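Local coordinates for haloacid delahogenase-like family hydrolase (Xanthomonas campestris pv. campestris, PDB 2PKE), which probably acts as a magnesium-dependent phosphatase of the haloacid dehalogenase-like hydrolase family, its substrate not being established, at residues T3-R8 against I13-F18; G74-M79 against Q97-I102; A129-T134 against E180-I185. All coordinates share one frame; numbering follows the deposited sequence. Where two conformers were deposited one is given.

Contact 1: T3-R8 against I13-F18; sequences TPIAQR and IQLVGF
Q7 and Q14 mark the closest approach of the two backbones, with their CA atoms 6.1 Å apart, where the irregular chain of 3-8 runs past the entry to strand 15-18. The contact turns on the side chain of Q14. A bend at chi2 (-70°) swings its amide across the backbone of R8, so that both ends of one flat group serve both polar atoms of one residue. R8 N gives its hydrogen to Q14 OE1 at 2.8 Å in an almost straight bond (168°), although the donor stands above the carbonyl plane of Q14 by 39°. In return, Q14 NE2 donates to R8 O, also at 2.8 Å, reaching a lone pair of that oxygen in its carbonyl plane. Two bonds on opposite arms of the amide fix its rotation and satisfy a buried polar group.

The extended side chain of Q7 crosses that of Q14 at about a right angle, and its OE1 lies 3.4 Å from Q14 CG; the same oxygen accepts a hydrogen bond from R181. On the apolar flank, I5 CG1 faces L15 CD1 at 4.4 Å, while I5 CG2 is 4.3 Å from the backbone oxygen of Q14. F175 and L172 of helix 165-175 border this patch.

While the backbone of Q14 bonds to A129 and R181, the two ends of its amide meet R8 N and R8 O, so that a side chain stands in for a partner backbone. It joins the N-terminal segment to the residue just before strand 15-18, an inner strand of the parallel, Rossmann-like HAD sheet.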
# COMPACT_ATOMS: atom_id res chain seq x y z
N THR A 3 -3.65 -17.05 2.64
CA THR A 3 -4.57 -18.19 2.76
C THR A 3 -3.86 -19.36 3.46
O THR A 3 -2.64 -19.48 3.38
CB THR A 3 -5.15 -18.64 1.39
OG1 THR A 3 -4.09 -18.85 0.45
CG2 THR A 3 -6.11 -17.58 0.83
N PRO A 4 -4.63 -20.20 4.17
CA PRO A 4 -4.00 -21.20 5.03
C PRO A 4 -2.96 -22.07 4.33
O PRO A 4 -3.21 -22.59 3.26
CB PRO A 4 -5.19 -22.02 5.55
CG PRO A 4 -6.32 -21.07 5.52
CD PRO A 4 -6.11 -20.29 4.26
N ILE A 5 -1.79 -22.19 4.96
CA ILE A 5 -0.71 -23.07 4.56
C ILE A 5 -1.10 -24.53 4.73
O ILE A 5 -1.72 -24.89 5.71
CB ILE A 5 0.57 -22.76 5.44
CG1 ILE A 5 1.11 -21.38 5.07
CG2 ILE A 5 1.66 -23.83 5.30
CD1 ILE A 5 1.25 -21.13 3.55
N ALA A 6 -0.74 -25.34 3.74
CA ALA A 6 -0.80 -26.80 3.85
C ALA A 6 0.39 -27.20 4.70
O ALA A 6 1.54 -26.98 4.32
CB ALA A 6 -0.69 -27.46 2.46
N GLN A 7 0.14 -27.76 5.88
CA GLN A 7 1.24 -28.08 6.78
C GLN A 7 1.71 -29.50 6.58
O GLN A 7 0.91 -30.40 6.35
CB GLN A 7 0.84 -27.81 8.23
CG GLN A 7 0.57 -26.31 8.45
CD GLN A 7 0.27 -25.97 9.89
OE1 GLN A 7 1.05 -26.33 10.79
NE2 GLN A 7 -0.87 -25.30 10.13
N ARG A 8 3.02 -29.69 6.66
CA ARG A 8 3.63 -30.99 6.42
C ARG A 8 3.86 -31.68 7.73
O ARG A 8 4.30 -31.07 8.72
CB ARG A 8 4.98 -30.83 5.70
CG ARG A 8 4.84 -30.52 4.26
CD ARG A 8 6.18 -30.59 3.56
NE ARG A 8 6.03 -30.12 2.19
CZ ARG A 8 7.03 -29.92 1.34
NH1 ARG A 8 8.28 -30.14 1.70
NH2 ARG A 8 6.78 -29.50 0.11
N ILE A 13 8.57 -26.31 11.94
CA ILE A 13 8.41 -25.03 11.26
C ILE A 13 7.72 -25.27 9.89
O ILE A 13 8.06 -26.19 9.18
CB ILE A 13 9.78 -24.31 11.07
CG1 ILE A 13 10.41 -23.90 12.40
CG2 ILE A 13 9.70 -23.11 10.04
CD1 ILE A 13 9.54 -23.12 13.28
N GLN A 14 6.73 -24.46 9.55
CA GLN A 14 6.00 -24.63 8.30
C GLN A 14 6.13 -23.46 7.34
O GLN A 14 5.85 -23.61 6.16
CB GLN A 14 4.51 -24.86 8.59
CG GLN A 14 4.18 -26.05 9.48
CD GLN A 14 4.41 -27.35 8.81
OE1 GLN A 14 4.44 -27.43 7.57
NE2 GLN A 14 4.55 -28.43 9.61
N LEU A 15 6.53 -22.28 7.84
CA LEU A 15 6.50 -21.08 7.06
C LEU A 15 7.72 -20.23 7.36
O LEU A 15 8.07 -20.05 8.50
CB LEU A 15 5.23 -20.28 7.32
CG LEU A 15 5.03 -18.97 6.57
CD1 LEU A 15 4.88 -19.13 5.03
CD2 LEU A 15 3.81 -18.19 7.12
N VAL A 16 8.38 -19.75 6.33
CA VAL A 16 9.52 -18.88 6.52
C VAL A 16 9.20 -17.55 5.85
O VAL A 16 8.89 -17.50 4.67
CB VAL A 16 10.79 -19.49 5.95
CG1 VAL A 16 11.97 -18.54 6.21
CG2 VAL A 16 11.05 -20.88 6.55
N GLY A 17 9.28 -16.49 6.64
CA GLY A 17 9.01 -15.18 6.16
C GLY A 17 10.32 -14.49 5.89
O GLY A 17 11.30 -14.76 6.57
N PHE A 18 10.36 -13.62 4.87
CA PHE A 18 11.53 -12.88 4.52
C PHE A 18 11.18 -11.41 4.50
O PHE A 18 10.19 -11.02 3.86
CB PHE A 18 12.03 -13.26 3.13
CG PHE A 18 12.52 -14.68 3.03
CD1 PHE A 18 11.65 -15.72 2.84
CD2 PHE A 18 13.87 -14.96 3.16
CE1 PHE A 18 12.12 -17.03 2.76
CE2 PHE A 18 14.32 -16.25 3.07
CZ PHE A 18 13.43 -17.28 2.87

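Contact 2: G74-M79 against Q97-I102; sequences GMTLSM and QRIVEI
I99 and M79 make the tightest side-chain contact between these two helical segments: I99 CG2 rests 3.7 Å from M79 CB. The axes run nearly antiparallel, at 158°, and come within 9.1 Å of each other, close enough for branched side chains to reach the opposing backbone. The methyl CG2 of I99 illustrates this. With CG1 beside the backbone N (chi1 -68°), CG2 is the branch turned anti to that nitrogen, and it settles at the rim of the opposite helix, where T76 O lies 3.9 Å away in addition to M79 CB. The other branch of I99 follows the helix toward the C-terminal end of 74-79, bringing its CD1 to 4.1 Å from M79 O.

T76 answers from the other helix with a methyl of its own. Its first torsion (-57°) divides the two branches by polarity: CG2 faces across the interface, at 3.8 Å from I99 O and 3.9 Å from V100 CA, whereas OG1 is hydrogen-bonded back to A72 O within its own helix. A residue that is polar by name therefore presents a hydrocarbon surface here. M79, a selenomethionine, touches with the base of its side chain, the extended remainder carrying selenium onward from CB. V100, whose CB is directed away from the partner helix, contributes chiefly its backbone.

This buried seam joins helices 72-86 and 93-107 in the all-helical part of the chain between strands 15-18 and 129-135, consistent with a C1-type HAD cap. M75 and I102 extend the packing to helix 28-42, through Y31 and through A34 and I41 respectively, and M75 and S78 meet helix 57-68. At the border with the second subunit, T76 packs on L77 and V100 on F68 of that neighbouring chain.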
# COMPACT_ATOMS: atom_id res chain seq x y z
N GLY A 74 6.98 9.74 1.20
CA GLY A 74 6.93 10.54 2.42
C GLY A 74 8.30 11.10 2.73
O GLY A 74 8.41 12.22 3.22
N MSE A 75 9.34 10.33 2.44
CA MSE A 75 10.71 10.80 2.63
C MSE A 75 10.95 12.12 1.86
O MSE A 75 11.55 13.06 2.42
CB MSE A 75 11.70 9.76 2.11
CG MSE A 75 13.20 10.07 2.40
SE MSE A 75 14.39 9.34 1.10
CE MSE A 75 13.75 9.96 -0.62
N THR A 76 10.51 12.16 0.60
CA THR A 76 10.66 13.35 -0.25
C THR A 76 9.95 14.59 0.28
O THR A 76 10.54 15.68 0.32
CB THR A 76 10.18 13.09 -1.63
OG1 THR A 76 10.93 11.97 -2.14
CG2 THR A 76 10.42 14.30 -2.53
N LEU A 77 8.72 14.39 0.71
CA LEU A 77 7.93 15.46 1.32
C LEU A 77 8.53 15.94 2.65
O LEU A 77 8.53 17.15 2.93
CB LEU A 77 6.49 15.01 1.53
CG LEU A 77 5.70 14.86 0.23
CD1 LEU A 77 4.46 14.05 0.59
CD2 LEU A 77 5.35 16.22 -0.48
N SER A 78 9.06 15.02 3.45
CA SER A 78 9.75 15.43 4.68
C SER A 78 11.05 16.20 4.36
O SER A 78 11.41 17.12 5.06
CB SER A 78 10.03 14.22 5.55
OG SER A 78 8.81 13.61 6.00
N MSE A 79 11.76 15.80 3.31
CA MSE A 79 12.96 16.53 2.86
C MSE A 79 12.61 17.90 2.40
O MSE A 79 13.38 18.80 2.60
CB MSE A 79 13.67 15.80 1.72
CG MSE A 79 14.44 14.57 2.16
SE MSE A 79 15.37 13.79 0.66
CE MSE A 79 16.56 12.72 1.77
N GLN A 97 12.76 21.38 -6.71
CA GLN A 97 12.67 20.54 -7.89
C GLN A 97 13.66 19.39 -7.80
O GLN A 97 13.29 18.22 -7.98
CB GLN A 97 12.97 21.36 -9.16
CG GLN A 97 12.81 20.58 -10.46
CD GLN A 97 12.35 21.48 -11.58
OE1 GLN A 97 13.04 22.44 -11.94
NE2 GLN A 97 11.17 21.20 -12.12
N ARG A 98 14.91 19.73 -7.47
CA ARG A 98 15.99 18.76 -7.29
C ARG A 98 15.75 17.76 -6.16
O ARG A 98 16.12 16.61 -6.25
CB ARG A 98 17.35 19.49 -7.13
CG ARG A 98 17.95 19.83 -8.44
CD ARG A 98 18.89 20.99 -8.41
NE ARG A 98 19.83 21.03 -7.29
CZ ARG A 98 21.11 20.69 -7.33
NH1 ARG A 98 21.66 20.18 -8.43
NH2 ARG A 98 21.87 20.84 -6.25
N ILE A 99 15.11 18.20 -5.09
CA ILE A 99 14.71 17.28 -4.02
C ILE A 99 13.62 16.34 -4.54
O ILE A 99 13.68 15.12 -4.29
CB ILE A 99 14.22 18.03 -2.82
CG1 ILE A 99 15.39 18.80 -2.16
CG2 ILE A 99 13.55 17.07 -1.80
CD1 ILE A 99 14.97 19.70 -1.07
N VAL A 100 12.64 16.85 -5.28
CA VAL A 100 11.62 15.96 -5.85
C VAL A 100 12.30 14.89 -6.72
O VAL A 100 11.89 13.74 -6.69
CB VAL A 100 10.54 16.70 -6.66
CG1 VAL A 100 9.62 15.68 -7.44
CG2 VAL A 100 9.74 17.67 -5.75
N GLU A 101 13.31 15.26 -7.50
CA GLU A 101 14.04 14.30 -8.36
C GLU A 101 14.76 13.24 -7.56
O GLU A 101 14.77 12.09 -7.96
CB GLU A 101 15.03 14.96 -9.29
CG GLU A 101 14.39 15.93 -10.27
CD GLU A 101 13.57 15.24 -11.36
OE1 GLU A 101 13.55 13.99 -11.43
OE2 GLU A 101 12.96 15.99 -12.17
N ILE A 102 15.37 13.62 -6.44
CA ILE A 102 15.93 12.63 -5.54
C ILE A 102 14.89 11.57 -5.22
O ILE A 102 15.14 10.38 -5.23
CB ILE A 102 16.41 13.24 -4.20
CG1 ILE A 102 17.52 14.25 -4.42
CG2 ILE A 102 16.94 12.12 -3.28
CD1 ILE A 102 17.97 14.91 -3.14

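Contact 3: A129-T134 against E180-I185; sequences AVVLIT and ERFVMI
I133 and F182 approach from opposite directions, CD1 of the isoleucine lying 4.0 Å from CZ of the ring. Their strands are not neighbours: strand 15-18 runs between them, and the two segments diverge by 51°, their short axes coming no closer than 8.8 Å, a separation that side chains alone can span.

The hollow over G17, which presents no side chain on this face of the middle strand, is filled by F182 and V131. F182, with CG anti to its backbone N (chi1 171°), projects its ring into that gap. From the other flank, V131 CG1 also comes against the glycine and meets the edge of the ring, 4.3 Å from F182 CE1. One step farther along, M184, a selenomethionine, bends at chi2 (72°) and folds its selenium against I133, SE to CB 4.4 Å, while its terminal CE reaches 3.9 Å from I133 O. The same oxygen accepts a hydrogen bond from K163. Helix 165-175 closes the cluster from above the sheet, with V171 on I133, L172 on F182 and Y168 on M184.

This cluster is part of the hydrophobic core between the parallel sheet and helix 165-175 in the Rossmann-like HAD fold. At its M184 end it approaches the magnesium site, the side chain of M184 being about 4 Å from that of D19, a metal ligand.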
# COMPACT_ATOMS: atom_id res chain seq x y z
N ALA A 129 6.92 -23.46 3.23
CA ALA A 129 6.23 -22.32 2.62
C ALA A 129 7.09 -21.11 2.84
O ALA A 129 7.75 -21.01 3.88
CB ALA A 129 4.88 -22.07 3.25
N VAL A 130 7.06 -20.18 1.88
CA VAL A 130 7.82 -18.91 2.03
C VAL A 130 6.90 -17.71 1.80
O VAL A 130 5.97 -17.79 1.02
CB VAL A 130 9.05 -18.82 1.11
CG1 VAL A 130 10.10 -19.90 1.48
CG2 VAL A 130 8.65 -18.88 -0.38
N VAL A 131 7.13 -16.60 2.50
CA VAL A 131 6.33 -15.39 2.30
C VAL A 131 7.28 -14.19 2.40
O VAL A 131 8.20 -14.16 3.21
CB VAL A 131 5.13 -15.28 3.33
CG1 VAL A 131 5.59 -15.50 4.82
CG2 VAL A 131 4.35 -13.93 3.14
N LEU A 132 7.04 -13.17 1.61
CA LEU A 132 7.77 -11.90 1.77
C LEU A 132 6.90 -10.98 2.59
O LEU A 132 5.78 -10.71 2.20
CB LEU A 132 8.04 -11.24 0.43
CG LEU A 132 9.17 -10.21 0.50
CD1 LEU A 132 9.87 -10.16 -0.84
CD2 LEU A 132 8.66 -8.86 0.91
N ILE A 133 7.41 -10.50 3.73
CA ILE A 133 6.65 -9.59 4.58
C ILE A 133 7.46 -8.33 4.71
O ILE A 133 8.60 -8.31 5.21
CB ILE A 133 6.33 -10.17 5.96
CG1 ILE A 133 5.60 -11.50 5.77
CG2 ILE A 133 5.52 -9.16 6.84
CD1 ILE A 133 5.30 -12.31 7.06
N THR A 134 6.86 -7.25 4.26
CA THR A 134 7.51 -5.95 4.35
C THR A 134 6.57 -4.81 4.75
O THR A 134 5.40 -4.92 4.55
CB THR A 134 8.15 -5.58 3.02
OG1 THR A 134 9.01 -4.45 3.26
CG2 THR A 134 7.11 -5.21 1.98
N GLU A 180 4.74 -20.53 16.67
CA GLU A 180 5.87 -21.47 16.87
C GLU A 180 6.25 -22.29 15.62
O GLU A 180 7.26 -23.01 15.65
CB GLU A 180 5.66 -22.42 18.04
CG GLU A 180 4.51 -23.47 17.84
CD GLU A 180 3.17 -23.00 18.32
OE1 GLU A 180 3.02 -21.79 18.64
OE2 GLU A 180 2.24 -23.84 18.35
N ARG A 181 5.45 -22.20 14.57
CA ARG A 181 5.74 -22.82 13.30
C ARG A 181 6.16 -21.81 12.23
O ARG A 181 6.19 -22.15 11.06
CB ARG A 181 4.53 -23.62 12.83
CG ARG A 181 4.08 -24.63 13.84
CD ARG A 181 3.10 -25.65 13.27
NE ARG A 181 2.46 -26.36 14.38
CZ ARG A 181 1.21 -26.82 14.40
NH1 ARG A 181 0.41 -26.69 13.36
NH2 ARG A 181 0.76 -27.42 15.49
N PHE A 182 6.59 -20.61 12.64
CA PHE A 182 7.01 -19.57 11.74
C PHE A 182 8.37 -19.03 12.13
O PHE A 182 8.63 -18.80 13.32
CB PHE A 182 5.93 -18.49 11.72
CG PHE A 182 6.30 -17.26 11.00
CD1 PHE A 182 6.39 -17.22 9.62
CD2 PHE A 182 6.55 -16.12 11.71
CE1 PHE A 182 6.71 -16.03 8.98
CE2 PHE A 182 6.86 -14.94 11.08
CZ PHE A 182 6.91 -14.89 9.69
N VAL A 183 9.24 -18.90 11.13
CA VAL A 183 10.52 -18.23 11.26
C VAL A 183 10.47 -16.99 10.37
O VAL A 183 10.06 -17.05 9.24
CB VAL A 183 11.73 -19.13 10.81
CG1 VAL A 183 13.03 -18.42 11.09
CG2 VAL A 183 11.73 -20.48 11.55
N MSE A 184 10.96 -15.88 10.89
CA MSE A 184 11.09 -14.65 10.11
C MSE A 184 12.57 -14.30 9.91
O MSE A 184 13.33 -14.32 10.91
CB MSE A 184 10.37 -13.50 10.81
CG MSE A 184 10.55 -12.16 10.08
SE MSE A 184 9.57 -11.94 8.41
CE MSE A 184 10.28 -10.16 8.22
N ILE A 185 12.95 -13.98 8.65
CA ILE A 185 14.33 -13.61 8.30
C ILE A 185 14.39 -12.14 7.96
O ILE A 185 13.64 -11.68 7.10
CB ILE A 185 14.90 -14.43 7.13
CG1 ILE A 185 14.83 -15.94 7.42
CG2 ILE A 185 16.35 -13.99 6.82
CD1 ILE A 185 15.39 -16.80 6.32

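Overall arrangement
Contacts 1 and 3 form one continuous region, their centres 7 Å apart. Strand 15-18, which supplies half of contact 1, lies between the two strands of contact 3; G17 O and I185 N are 2.8 Å apart, a probable hydrogen bond, and L15 CD1 packs 3.4 Å from A129 CB. The magnesium ion, held by D19, D21 and N187, lies about 8 Å from the side chain of M184 in contact 3, whereas contact 1 is away from the metal site. Contact 2 stands apart in the helical region, its centre 39 Å from that of contact 1 and 33 Å from that of contact 3; its nearest atoms remain about 14 Å from contact 3.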